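Local coordinates for protein putative Glycerophosphoryl diester phosphodiesterase (Silicibacter pomeroyi, PDB 3L12) that is a putative member of the glycerophosphoryl diester phosphodiesterase family, built as a TIM barrel with a bound magnesium ion, at residues T34-A39 / T122-P127; A70-R75 / G107-G112; E86-E91 / K151-L156; H186-A191 / L272-N277; L208-E213 / F253-P258. All coordinates share one frame; numbering follows the deposited sequence.

Contact 1: T34-A39 / T122-P127; sequences TLEGFA and TGIHVP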
# COMPACT_ATOMS: atom_id res chain seq x y z
N THR A 34 10.29 4.89 5.75
CA THR A 34 10.24 6.04 4.88
C THR A 34 9.00 6.88 5.17
O THR A 34 7.95 6.37 5.56
CB THR A 34 10.24 5.68 3.39
OG1 THR A 34 9.07 4.91 3.08
CG2 THR A 34 11.55 4.84 3.07
N LEU A 35 9.12 8.18 5.03
CA LEU A 35 7.95 9.09 5.19
C LEU A 35 6.83 8.64 4.26
O LEU A 35 5.67 8.64 4.62
CB LEU A 35 8.34 10.51 4.92
CG LEU A 35 9.41 11.19 5.80
CD1 LEU A 35 9.60 12.73 5.35
CD2 LEU A 35 9.04 11.08 7.28
N GLU A 36 7.19 8.20 3.05
CA GLU A 36 6.19 7.70 2.10
C GLU A 36 5.43 6.49 2.64
O GLU A 36 4.19 6.40 2.53
CB GLU A 36 6.86 7.42 0.73
CG GLU A 36 7.54 8.67 0.07
CD GLU A 36 8.86 9.16 0.67
OE1 GLU A 36 9.39 8.61 1.65
OE2 GLU A 36 9.42 10.16 0.18
N GLY A 37 6.15 5.56 3.24
CA GLY A 37 5.56 4.37 3.79
C GLY A 37 4.74 4.66 5.04
O GLY A 37 3.71 4.03 5.28
N PHE A 38 5.18 5.67 5.82
CA PHE A 38 4.39 6.04 7.01
C PHE A 38 3.07 6.67 6.62
O PHE A 38 2.05 6.34 7.21
CB PHE A 38 5.18 6.91 8.00
CG PHE A 38 6.35 6.22 8.64
CD1 PHE A 38 6.17 5.08 9.41
CD2 PHE A 38 7.66 6.68 8.45
CE1 PHE A 38 7.26 4.44 10.01
CE2 PHE A 38 8.74 6.02 9.03
CZ PHE A 38 8.53 4.91 9.83
N ALA A 39 3.08 7.52 5.60
CA ALA A 39 1.85 8.12 5.15
C ALA A 39 0.91 7.09 4.59
O ALA A 39 -0.31 7.17 4.81
CB ALA A 39 2.14 9.18 4.09
N THR A 122 12.27 5.38 -6.13
CA THR A 122 13.60 5.96 -6.36
C THR A 122 13.56 7.42 -5.89
O THR A 122 12.52 8.11 -6.02
CB THR A 122 14.00 5.79 -7.83
OG1 THR A 122 14.11 4.39 -8.17
CG2 THR A 122 15.33 6.51 -8.13
N GLY A 123 14.67 7.84 -5.30
CA GLY A 123 14.82 9.20 -4.81
C GLY A 123 14.34 9.39 -3.40
O GLY A 123 13.99 10.50 -3.00
N ILE A 124 14.36 8.32 -2.61
CA ILE A 124 13.89 8.33 -1.23
C ILE A 124 15.05 8.26 -0.28
O ILE A 124 15.87 7.36 -0.32
CB ILE A 124 12.92 7.13 -0.96
CG1 ILE A 124 11.82 6.97 -2.05
CG2 ILE A 124 12.36 7.18 0.52
CD1 ILE A 124 11.00 8.24 -2.29
N HIS A 125 15.14 9.21 0.64
CA HIS A 125 16.26 9.19 1.57
C HIS A 125 15.78 8.91 2.97
O HIS A 125 14.60 8.98 3.26
CB HIS A 125 17.10 10.49 1.54
CG HIS A 125 16.29 11.74 1.62
ND1 HIS A 125 16.08 12.43 2.80
CD2 HIS A 125 15.69 12.46 0.65
CE1 HIS A 125 15.37 13.51 2.54
NE2 HIS A 125 15.12 13.56 1.25
N VAL A 126 16.73 8.47 3.78
CA VAL A 126 16.52 8.19 5.19
C VAL A 126 16.07 9.48 5.87
O VAL A 126 16.74 10.52 5.79
CB VAL A 126 17.84 7.70 5.84
CG1 VAL A 126 17.70 7.62 7.40
CG2 VAL A 126 18.28 6.36 5.29
N PRO A 127 14.91 9.42 6.53
CA PRO A 127 14.44 10.67 7.11
C PRO A 127 14.98 10.90 8.52
O PRO A 127 15.35 9.96 9.23
CB PRO A 127 12.92 10.46 7.18
CG PRO A 127 12.73 8.97 7.28
CD PRO A 127 13.88 8.35 6.53
O HOH W 1 11.45 9.14 3.54
O HOH W 2 12.31 10.90 0.67
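The carboxylate of Glu36 has both methyl ends of Ile124 on the same side of its plane: CD1 lies over the face, 3.5 Å from Glu36 OE2, and CG2 sits out toward the rim, equally close to OE1. A bend at chi2 (74°) turns the carboxylate toward Ile124, whose side chain comes from the opposite direction. Each carboxylate oxygen also accepts a hydrogen bond from a water: one water links OE1 to Leu35 N and His125 O, and the other links OE2 to His125 N. This second water sits over one face of the His125 imidazole, shifted toward the rim. In the TIM barrel, helix 35-43 follows strand 19-23, and Thr34 is its N-cap. Thr34 OG1 receives Gly37 N at 3.0 Å and is also bonded to Pro31 O, which fixes its rotation. Thr34 and Ile124 cross at about a right angle, CG2 of one 3.6 Å from CG2 of the other. Further along, Leu35 slides past Pro127 in the opposite direction, bringing CG within 3.8 Å of Pro127 CB. Segment 122-127 leads into helix 129-137, whose Leu132 is touched by both Leu35 and Phe38.

Contact 2: A70-R75 / G107-G112; sequences ANAMTR and GRTVYG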
# COMPACT_ATOMS: atom_id res chain seq x y z
N ALA A 70 22.27 -1.59 5.21
CA ALA A 70 22.28 -2.89 4.51
C ALA A 70 22.32 -2.70 3.01
O ALA A 70 21.52 -1.91 2.49
CB ALA A 70 21.00 -3.70 4.90
N ASN A 71 23.13 -3.47 2.31
CA ASN A 71 23.25 -3.43 0.85
C ASN A 71 21.95 -3.82 0.17
O ASN A 71 21.66 -3.29 -0.90
CB ASN A 71 24.35 -4.34 0.37
CG ASN A 71 25.74 -3.89 0.80
OD1 ASN A 71 25.91 -2.78 1.29
ND2 ASN A 71 26.69 -4.75 0.60
N ALA A 72 21.12 -4.65 0.80
CA ALA A 72 19.84 -5.06 0.17
C ALA A 72 18.81 -3.94 0.05
O ALA A 72 17.83 -4.09 -0.69
CB ALA A 72 19.19 -6.26 0.99
N MSE A 73 18.98 -2.82 0.75
CA MSE A 73 18.00 -1.75 0.69
C MSE A 73 18.60 -0.39 0.35
O MSE A 73 17.89 0.62 0.47
CB MSE A 73 17.18 -1.63 2.00
CG MSE A 73 17.92 -1.02 3.19
SE MSE A 73 16.90 -1.02 4.88
CE MSE A 73 16.39 -2.85 4.69
N THR A 74 19.87 -0.36 -0.03
CA THR A 74 20.56 0.90 -0.24
C THR A 74 21.28 1.02 -1.54
O THR A 74 22.06 0.14 -1.92
CB THR A 74 21.59 1.11 0.91
OG1 THR A 74 21.05 0.77 2.21
CG2 THR A 74 22.07 2.54 0.97
N ARG A 75 21.00 2.13 -2.23
CA ARG A 75 21.69 2.42 -3.48
C ARG A 75 22.54 3.65 -3.32
O ARG A 75 22.22 4.60 -2.53
CB ARG A 75 20.72 2.64 -4.62
CG ARG A 75 20.10 1.40 -5.18
CD ARG A 75 18.85 1.65 -6.01
NE ARG A 75 17.71 1.94 -5.16
CZ ARG A 75 16.56 2.47 -5.58
NH1 ARG A 75 16.40 2.90 -6.82
NH2 ARG A 75 15.55 2.60 -4.73
N GLY A 107 15.71 -7.14 -5.29
CA GLY A 107 14.96 -8.39 -5.39
C GLY A 107 15.80 -9.63 -5.59
O GLY A 107 15.24 -10.76 -5.54
N ARG A 108 17.13 -9.49 -5.78
CA ARG A 108 18.07 -10.64 -5.89
C ARG A 108 18.47 -11.21 -4.57
O ARG A 108 19.15 -12.26 -4.50
CB ARG A 108 19.38 -10.21 -6.58
CG ARG A 108 19.12 -9.67 -7.99
CD ARG A 108 20.36 -9.07 -8.61
NE ARG A 108 20.85 -7.95 -7.80
CZ ARG A 108 22.05 -7.40 -7.96
NH1 ARG A 108 22.87 -7.81 -8.94
NH2 ARG A 108 22.45 -6.48 -7.14
N THR A 109 18.14 -10.51 -3.50
CA THR A 109 18.64 -10.82 -2.20
C THR A 109 17.63 -11.57 -1.31
O THR A 109 16.44 -11.57 -1.53
CB THR A 109 19.06 -9.52 -1.45
OG1 THR A 109 17.91 -8.74 -1.07
CG2 THR A 109 20.05 -8.67 -2.34
N VAL A 110 18.18 -12.17 -0.26
CA VAL A 110 17.37 -12.88 0.75
C VAL A 110 16.31 -11.91 1.30
O VAL A 110 15.12 -12.21 1.35
CB VAL A 110 18.27 -13.45 1.85
CG1 VAL A 110 17.42 -14.06 3.06
CG2 VAL A 110 19.25 -14.58 1.30
N TYR A 111 16.76 -10.72 1.68
CA TYR A 111 15.89 -9.76 2.29
C TYR A 111 14.84 -9.29 1.29
O TYR A 111 13.65 -9.23 1.65
CB TYR A 111 16.67 -8.59 2.80
CG TYR A 111 15.92 -7.68 3.75
CD1 TYR A 111 15.93 -7.90 5.10
CD2 TYR A 111 15.32 -6.51 3.29
CE1 TYR A 111 15.30 -7.00 5.99
CE2 TYR A 111 14.69 -5.63 4.15
CZ TYR A 111 14.71 -5.89 5.51
OH TYR A 111 14.11 -4.98 6.37
N GLY A 112 15.23 -9.04 0.03
CA GLY A 112 14.29 -8.63 -1.00
C GLY A 112 13.21 -9.67 -1.26
O GLY A 112 12.02 -9.33 -1.48
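Thr109 is the N-cap of the short helix 110-114, and Ala72 rests against that cap. Both segments lie in the long excursion between strand 61-63 and helix 129-137, which probably corresponds to the insertion known in this family of TIM barrels. The cap hydroxyl OG1 accepts from Gly112 N at 2.9 Å (158°) and bonds as well to Asp106 O. The methyl CB of Ala72 comes up to that same oxygen, 3.5 Å from Thr109 OG1, and the same methyl is 3.9 Å from Tyr111 CB. With CG anti to its backbone N (chi1 -166°), Tyr111 carries its ring past the alanine toward Met73, a selenomethionine. Its CE methyl comes obliquely to the CE2, CZ and OH side of the ring, though two conformers are modelled and the closeness is doubtful. The phenol OH is bonded to Glu32 and Arg27, and the tyrosine side chain is about 9 Å from the magnesium ion. Gly112 O accepts a hydrogen bond from Arg303 NH2 of the second subunit. Within 70-75 a tight turn is closed on Ala70 O, which takes Met73 N and the hydroxyl of Thr74 from opposite faces of its carbonyl plane, Thr74 OG1 at 2.7 Å.

Contact 3: E86-E91 / K151-L156; sequences ERQVAE and KSDPAL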
# COMPACT_ATOMS: atom_id res chain seq x y z
N GLU A 86 29.28 -3.26 5.20
CA GLU A 86 28.25 -2.32 5.58
C GLU A 86 28.84 -1.11 6.25
O GLU A 86 29.81 -1.21 7.01
CB GLU A 86 27.21 -2.98 6.49
CG GLU A 86 26.36 -3.99 5.82
CD GLU A 86 25.22 -4.57 6.69
OE1 GLU A 86 25.01 -4.12 7.84
OE2 GLU A 86 24.54 -5.47 6.19
N ARG A 87 28.24 0.04 5.97
CA ARG A 87 28.70 1.28 6.54
C ARG A 87 28.04 1.59 7.87
O ARG A 87 26.80 1.47 8.00
CB ARG A 87 28.36 2.35 5.55
CG ARG A 87 29.05 2.20 4.20
CD ARG A 87 28.62 3.37 3.25
NE ARG A 87 28.94 2.99 1.87
CZ ARG A 87 28.78 3.77 0.81
NH1 ARG A 87 28.40 5.03 0.91
NH2 ARG A 87 29.07 3.26 -0.37
N GLN A 88 28.86 2.03 8.82
CA GLN A 88 28.42 2.30 10.19
C GLN A 88 27.80 3.69 10.25
O GLN A 88 28.45 4.70 9.99
CB GLN A 88 29.59 2.20 11.14
CG GLN A 88 29.24 2.33 12.61
CD GLN A 88 30.50 2.28 13.51
OE1 GLN A 88 31.62 2.34 13.04
NE2 GLN A 88 30.28 2.25 14.81
N VAL A 89 26.55 3.72 10.66
CA VAL A 89 25.81 5.00 10.67
C VAL A 89 26.46 6.07 11.58
O VAL A 89 26.50 7.25 11.23
CB VAL A 89 24.28 4.78 10.99
CG1 VAL A 89 23.58 6.10 11.28
CG2 VAL A 89 23.56 3.98 9.87
N ALA A 90 26.95 5.65 12.74
CA ALA A 90 27.58 6.54 13.73
C ALA A 90 28.86 7.21 13.20
O ALA A 90 29.38 8.16 13.82
CB ALA A 90 27.89 5.77 15.01
N GLU A 91 29.42 6.64 12.14
CA GLU A 91 30.61 7.20 11.49
C GLU A 91 30.32 8.04 10.24
O GLU A 91 31.27 8.47 9.58
CB GLU A 91 31.59 6.07 11.13
CG GLU A 91 32.24 5.42 12.38
CD GLU A 91 33.28 6.31 13.09
OE1 GLU A 91 33.73 7.34 12.50
OE2 GLU A 91 33.69 5.98 14.25
N LYS A 151 17.69 2.17 18.87
CA LYS A 151 18.64 1.15 18.37
C LYS A 151 20.03 1.68 18.69
O LYS A 151 20.57 2.57 18.02
CB LYS A 151 18.45 0.87 16.88
CG LYS A 151 19.25 -0.32 16.30
CD LYS A 151 18.59 -1.62 16.77
CE LYS A 151 18.97 -2.84 15.94
NZ LYS A 151 20.16 -3.49 16.55
N SER A 152 20.57 1.18 19.79
CA SER A 152 21.92 1.56 20.19
C SER A 152 22.96 0.80 19.34
O SER A 152 22.69 -0.30 18.80
CB SER A 152 22.10 1.23 21.66
OG SER A 152 21.65 -0.08 21.86
N ASP A 153 24.14 1.38 19.23
CA ASP A 153 25.26 0.82 18.47
C ASP A 153 26.16 0.24 19.53
O ASP A 153 26.57 0.98 20.45
CB ASP A 153 25.99 1.91 17.71
CG ASP A 153 27.17 1.39 16.87
OD1 ASP A 153 27.72 0.29 17.19
OD2 ASP A 153 27.54 2.11 15.89
N PRO A 154 26.47 -1.06 19.44
CA PRO A 154 27.32 -1.67 20.48
C PRO A 154 28.71 -1.01 20.65
O PRO A 154 29.37 -1.25 21.67
CB PRO A 154 27.48 -3.13 20.02
CG PRO A 154 26.90 -3.20 18.64
CD PRO A 154 26.00 -2.06 18.45
N ALA A 155 29.16 -0.22 19.67
CA ALA A 155 30.44 0.50 19.78
C ALA A 155 30.44 1.54 20.92
O ALA A 155 31.49 1.90 21.43
CB ALA A 155 30.81 1.16 18.43
N LEU A 156 29.27 2.01 21.34
CA LEU A 156 29.15 2.94 22.46
C LEU A 156 28.89 2.25 23.79
O LEU A 156 28.66 2.92 24.79
CB LEU A 156 27.97 3.88 22.26
CG LEU A 156 27.90 4.93 21.16
CD1 LEU A 156 26.58 5.67 21.39
CD2 LEU A 156 29.10 5.87 21.19
O HOH W 3 26.14 3.19 14.05
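Ala90 and Asp153, whose CA atoms are 7.8 Å apart, mark the closest backbone approach of two loops that each run into a single short 3-10 turn, 89-91 and 154-156. Between them the direct polar link is one hydrogen bond: Gln88 NE2 donates to Asp153 OD2 at 2.9 Å, practically straight at 178°. The glutamine is stretched out, CG anti to its backbone N and the chain extended beyond, which delivers the amide to the aspartate at full length. Asp153 OD2 lies in the plane of that amide and is approached on its syn side, 23° out of the carboxylate plane; the two flat groups stand 60° apart and the side chains cross at about a right angle. A water also donates to Asp153 OD2, 2.6 Å away, and accepts from Ala90 N, so the same oxygen holds both the side chain and, indirectly, the backbone of the 86-91 loop. Asp153 OD1 accepts from Ala155 N at 2.9 Å, from well above the carboxylate plane. This is an Asx turn, and it fixes the rotation of the carboxylate. Two methyls flank the polar centre, Ala90 CB by Asp153 OD2 and Ala155 CB by Gln88 NE2. At the surface, the contact joins the loop after strand 145-150 of the TIM barrel to the excursion between strand 61-63 and helix 94-98. Leu156 leans on Ala162 and Arg163 of helix 160-176, Val89 packs on Val54 of strand 48-55, and the backbone of Lys151 is hydrogen-bonded to Val53 of the same strand.

Contact 4: H186-A191 / L272-N277; sequences HSFDWA and LTWTVN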
# COMPACT_ATOMS: atom_id res chain seq x y z
N HIS A 186 10.98 2.39 23.42
CA HIS A 186 10.97 0.95 23.14
C HIS A 186 12.36 0.47 22.78
O HIS A 186 13.03 1.13 21.99
CB HIS A 186 9.94 0.82 21.99
CG HIS A 186 9.73 -0.52 21.37
ND1 HIS A 186 9.04 -1.54 21.99
CD2 HIS A 186 9.99 -0.94 20.11
CE1 HIS A 186 8.93 -2.56 21.14
NE2 HIS A 186 9.49 -2.22 20.00
N SER A 187 12.81 -0.67 23.34
CA SER A 187 14.14 -1.14 23.02
C SER A 187 14.46 -2.54 23.48
O SER A 187 13.88 -3.04 24.45
CB SER A 187 15.18 -0.19 23.72
OG SER A 187 16.48 -0.27 23.13
N PHE A 188 15.43 -3.11 22.80
CA PHE A 188 16.09 -4.31 23.26
C PHE A 188 17.12 -3.94 24.34
O PHE A 188 17.51 -4.79 25.11
CB PHE A 188 16.86 -5.04 22.16
CG PHE A 188 16.03 -5.98 21.32
CD1 PHE A 188 15.67 -7.22 21.79
CD2 PHE A 188 15.64 -5.60 20.07
CE1 PHE A 188 14.95 -8.11 20.97
CE2 PHE A 188 14.90 -6.49 19.27
CZ PHE A 188 14.59 -7.72 19.74
N ASP A 189 17.59 -2.71 24.33
CA ASP A 189 18.65 -2.22 25.27
C ASP A 189 17.94 -1.79 26.54
O ASP A 189 17.50 -0.64 26.68
CB ASP A 189 19.40 -1.07 24.58
CG ASP A 189 20.71 -0.70 25.26
OD1 ASP A 189 20.78 -0.85 26.48
OD2 ASP A 189 21.63 -0.23 24.53
N TRP A 190 17.81 -2.72 27.47
CA TRP A 190 17.07 -2.50 28.67
C TRP A 190 17.75 -1.47 29.57
O TRP A 190 17.07 -0.73 30.27
CB TRP A 190 16.88 -3.84 29.37
CG TRP A 190 15.87 -4.78 28.73
CD1 TRP A 190 15.37 -4.71 27.46
CD2 TRP A 190 15.30 -5.95 29.32
NE1 TRP A 190 14.48 -5.75 27.25
CE2 TRP A 190 14.44 -6.53 28.37
CE3 TRP A 190 15.41 -6.54 30.58
CZ2 TRP A 190 13.66 -7.65 28.65
CZ3 TRP A 190 14.66 -7.69 30.84
CH2 TRP A 190 13.80 -8.22 29.87
N ALA A 191 19.08 -1.41 29.54
CA ALA A 191 19.77 -0.41 30.34
C ALA A 191 19.40 0.96 29.82
O ALA A 191 19.18 1.86 30.60
CB ALA A 191 21.31 -0.63 30.35
N LEU A 272 2.68 -6.55 23.42
CA LEU A 272 2.63 -6.33 21.95
C LEU A 272 3.59 -7.34 21.37
O LEU A 272 4.80 -7.33 21.71
CB LEU A 272 3.04 -4.92 21.58
CG LEU A 272 2.34 -3.74 22.24
CD1 LEU A 272 2.93 -2.49 21.57
CD2 LEU A 272 0.83 -3.78 22.06
N THR A 273 3.12 -8.21 20.49
CA THR A 273 4.02 -9.18 19.89
C THR A 273 4.38 -8.77 18.45
O THR A 273 3.64 -8.00 17.78
CB THR A 273 3.45 -10.58 20.00
OG1 THR A 273 4.49 -11.52 19.67
CG2 THR A 273 2.18 -10.71 19.14
N TRP A 274 5.54 -9.26 17.98
CA TRP A 274 6.16 -8.84 16.72
C TRP A 274 7.00 -9.95 16.13
O TRP A 274 7.26 -10.92 16.87
CB TRP A 274 7.12 -7.63 16.97
CG TRP A 274 8.23 -7.97 17.90
CD1 TRP A 274 8.17 -7.95 19.25
CD2 TRP A 274 9.53 -8.45 17.55
NE1 TRP A 274 9.36 -8.42 19.78
CE2 TRP A 274 10.20 -8.74 18.76
CE3 TRP A 274 10.18 -8.71 16.33
CZ2 TRP A 274 11.51 -9.20 18.79
CZ3 TRP A 274 11.48 -9.20 16.37
CH2 TRP A 274 12.12 -9.44 17.60
N THR A 275 7.28 -9.98 14.81
CA THR A 275 6.69 -9.21 13.72
C THR A 275 5.85 -10.32 13.04
O THR A 275 6.39 -11.31 12.54
CB THR A 275 7.69 -8.61 12.78
OG1 THR A 275 8.39 -7.57 13.47
CG2 THR A 275 7.01 -8.06 11.58
N VAL A 276 4.53 -10.16 13.09
CA VAL A 276 3.64 -11.30 12.79
C VAL A 276 3.05 -11.08 11.43
O VAL A 276 2.24 -10.14 11.23
CB VAL A 276 2.57 -11.52 13.91
CG1 VAL A 276 1.95 -12.89 13.81
CG2 VAL A 276 3.12 -11.27 15.39
N ASN A 277 3.36 -11.96 10.48
CA ASN A 277 2.98 -11.80 9.09
C ASN A 277 2.19 -12.94 8.49
O ASN A 277 1.31 -12.71 7.68
CB ASN A 277 4.24 -11.62 8.23
CG ASN A 277 4.99 -10.33 8.56
OD1 ASN A 277 4.39 -9.36 9.08
ND2 ASN A 277 6.29 -10.28 8.19
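Segment 272-277 meets segment 186-191 through one residue, Trp274, which touches Phe188. Leu272 comes first, the strand still paired with its neighbour at Trp249, and its side chain packs on Leu147. Thr273 follows, with OG1 bonded to Pro251 O. At Trp274 the side chain sets CG between the backbone N and the carbonyl carbon (chi1 61°), which turns the indole toward Phe188, while NE1 is fixed by Cys250 O. Its six-membered ring meets the phenyl obliquely: the planes are nearly perpendicular at 87° and the centroids 5.8 Å apart, with Phe188 CZ 3.5 Å from Trp274 CZ2. Trp274 CH2 lies in the plane of the phenyl, at its edge. The peptide bond to Thr275 is cis, and Val276 then packs against helix 279-288. The pair stands at the mouth of the barrel, the Phe188 side chain about 7 Å from the magnesium ion and that of Trp274 about 4 Å from an unidentified ligand bonded to His186 NE2, consistent with lining a pocket. Phe188 follows strand 183-187 and segment 272-277 continues from strand 270-273; both aromatics touch Leu208 of strand 205-209, and Phe188 leans on the magnesium ligand Glu149 of strand 145-150.

Contact 5: L208-E213 / F253-P258; sequences LSQLPE and FLDVTP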
# COMPACT_ATOMS: atom_id res chain seq x y z
N LEU A 208 11.57 -5.04 24.59
CA LEU A 208 11.64 -6.06 23.58
C LEU A 208 12.37 -7.26 24.15
O LEU A 208 13.36 -7.13 24.92
CB LEU A 208 12.45 -5.59 22.36
CG LEU A 208 11.67 -4.64 21.47
CD1 LEU A 208 12.55 -3.79 20.53
CD2 LEU A 208 10.71 -5.53 20.65
N SER A 209 11.94 -8.44 23.72
CA SER A 209 12.67 -9.68 24.04
C SER A 209 12.56 -10.65 22.85
O SER A 209 11.60 -10.61 22.07
CB SER A 209 12.14 -10.34 25.31
OG SER A 209 10.79 -10.74 25.13
N GLN A 210 13.57 -11.48 22.70
CA GLN A 210 13.59 -12.54 21.69
C GLN A 210 14.52 -13.66 22.20
O GLN A 210 15.70 -13.42 22.44
CB GLN A 210 14.02 -12.01 20.33
CG GLN A 210 14.03 -13.10 19.24
CD GLN A 210 14.40 -12.58 17.91
OE1 GLN A 210 15.29 -11.74 17.79
NE2 GLN A 210 13.73 -13.06 16.88
N LEU A 211 13.99 -14.86 22.38
CA LEU A 211 14.79 -15.97 22.92
C LEU A 211 15.78 -16.44 21.88
O LEU A 211 15.49 -16.36 20.68
CB LEU A 211 13.90 -17.12 23.35
CG LEU A 211 12.92 -16.81 24.49
CD1 LEU A 211 12.03 -18.01 24.76
CD2 LEU A 211 13.60 -16.40 25.74
N PRO A 212 16.97 -16.88 22.33
CA PRO A 212 17.97 -17.38 21.41
C PRO A 212 17.44 -18.59 20.67
O PRO A 212 17.67 -18.73 19.47
CB PRO A 212 19.16 -17.77 22.31
CG PRO A 212 18.80 -17.35 23.70
CD PRO A 212 17.34 -17.05 23.75
N GLU A 213 16.72 -19.45 21.40
CA GLU A 213 16.09 -20.66 20.89
C GLU A 213 15.21 -20.38 19.67
O GLU A 213 15.71 -20.26 18.53
CB GLU A 213 15.25 -21.29 22.01
N PHE A 253 7.08 -13.27 18.49
CA PHE A 253 5.85 -14.09 18.52
C PHE A 253 6.07 -15.59 18.77
O PHE A 253 5.21 -16.23 19.35
CB PHE A 253 4.97 -13.85 17.29
CG PHE A 253 5.45 -14.52 16.04
CD1 PHE A 253 6.39 -13.94 15.27
CD2 PHE A 253 4.92 -15.73 15.63
CE1 PHE A 253 6.86 -14.51 14.09
CE2 PHE A 253 5.40 -16.32 14.48
CZ PHE A 253 6.34 -15.70 13.70
N LEU A 254 7.21 -16.14 18.37
CA LEU A 254 7.46 -17.58 18.64
C LEU A 254 7.68 -17.85 20.08
O LEU A 254 7.66 -19.02 20.50
CB LEU A 254 8.64 -18.10 17.83
CG LEU A 254 8.41 -18.20 16.33
CD1 LEU A 254 9.63 -18.73 15.62
CD2 LEU A 254 7.20 -19.05 16.09
N ASP A 255 7.88 -16.79 20.88
CA ASP A 255 8.16 -16.96 22.30
C ASP A 255 6.91 -16.81 23.15
O ASP A 255 6.97 -16.99 24.35
CB ASP A 255 9.17 -15.89 22.80
CG ASP A 255 10.45 -15.84 22.01
OD1 ASP A 255 10.83 -16.81 21.30
OD2 ASP A 255 11.15 -14.81 22.15
N VAL A 256 5.77 -16.49 22.53
CA VAL A 256 4.56 -16.21 23.25
C VAL A 256 3.71 -17.45 23.50
O VAL A 256 3.61 -18.33 22.64
CB VAL A 256 3.70 -15.25 22.40
CG1 VAL A 256 2.25 -15.09 22.91
CG2 VAL A 256 4.39 -13.88 22.27
N THR A 257 3.14 -17.51 24.69
CA THR A 257 2.18 -18.56 25.08
C THR A 257 1.06 -17.80 25.78
O THR A 257 1.28 -16.70 26.27
CB THR A 257 2.77 -19.58 26.03
OG1 THR A 257 3.20 -18.92 27.23
CG2 THR A 257 3.97 -20.27 25.40
N PRO A 258 -0.15 -18.36 25.84
CA PRO A 258 -1.21 -17.61 26.52
C PRO A 258 -0.99 -17.44 28.01
O PRO A 258 -1.46 -16.45 28.59
CB PRO A 258 -2.45 -18.47 26.27
CG PRO A 258 -2.14 -19.26 25.09
CD PRO A 258 -0.68 -19.53 25.12
O HOH W 4 10.60 -13.39 24.42
O HOH W 5 13.07 -16.77 19.52
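Leu211 and Asp255 both carry CG anti to the carbonyl carbon and beside the backbone N (chi1 -64° and -54°), torsions that bring the carboxylate and the leucine branch alongside each other, running in opposite directions, with the carboxylate turned up to the leucine backbone. There Leu211 N donates to Asp255 OD2 at 2.8 Å with an N-H...O angle of 159°, approaching on the syn side but tilted out of the carboxylate plane. CG and CD1 of Leu211 lie over one face of the carboxylate, with Leu211 CG 3.6 Å from Asp255 CG. Gln210 CA also comes within 3.4 Å of Asp255 OD2. Two waters complete the grip. One donates to Asp255 OD2 at 2.7 Å and is hydrogen-bonded to Ser209 OG, which itself has Trp249 NE1 as a partner. The other donates hydrogen bonds to Asp255 OD1, at 2.9 Å, and to Leu211 O. The aspartate closes a 3-10 turn at 253-255, in the loop between strand 248-251 and helix 258-266 of the TIM barrel, and it meets the neighbouring loop that leaves strand 205-209 on its way to the unmodelled residues 214-226. One acid therefore holds both polar ends of Leu211, the N directly and the O through water. Donors reach both of its oxygens, three in all, which would favour the charged carboxylate even though leucine carbons lie against it.

None of the five is fully core. Contacts 1, 2 and 5 are partly buried, while contacts 3 and 4 lie at the surface, contact 4 nearest the centre of the chain. Contact 4 links the ends of strands 183-187 and 270-273, and contact 5 the loops after 205-209 and 248-251; 183-187 and 205-209 are neighbours in the barrel sheet, and Trp274 O bonds to Phe253 N. A carboxylate and waters serve contacts 1, 3 and 5, with a direct bond across only in 3 and 5; contact 2 is apolar packing and contact 4 aromatic. A hydrogen bond from Arg75 NH1 to Thr122 OG1 joins contacts 1 and 2, and one between Ser152 and Asp189 joins contacts 3 and 4.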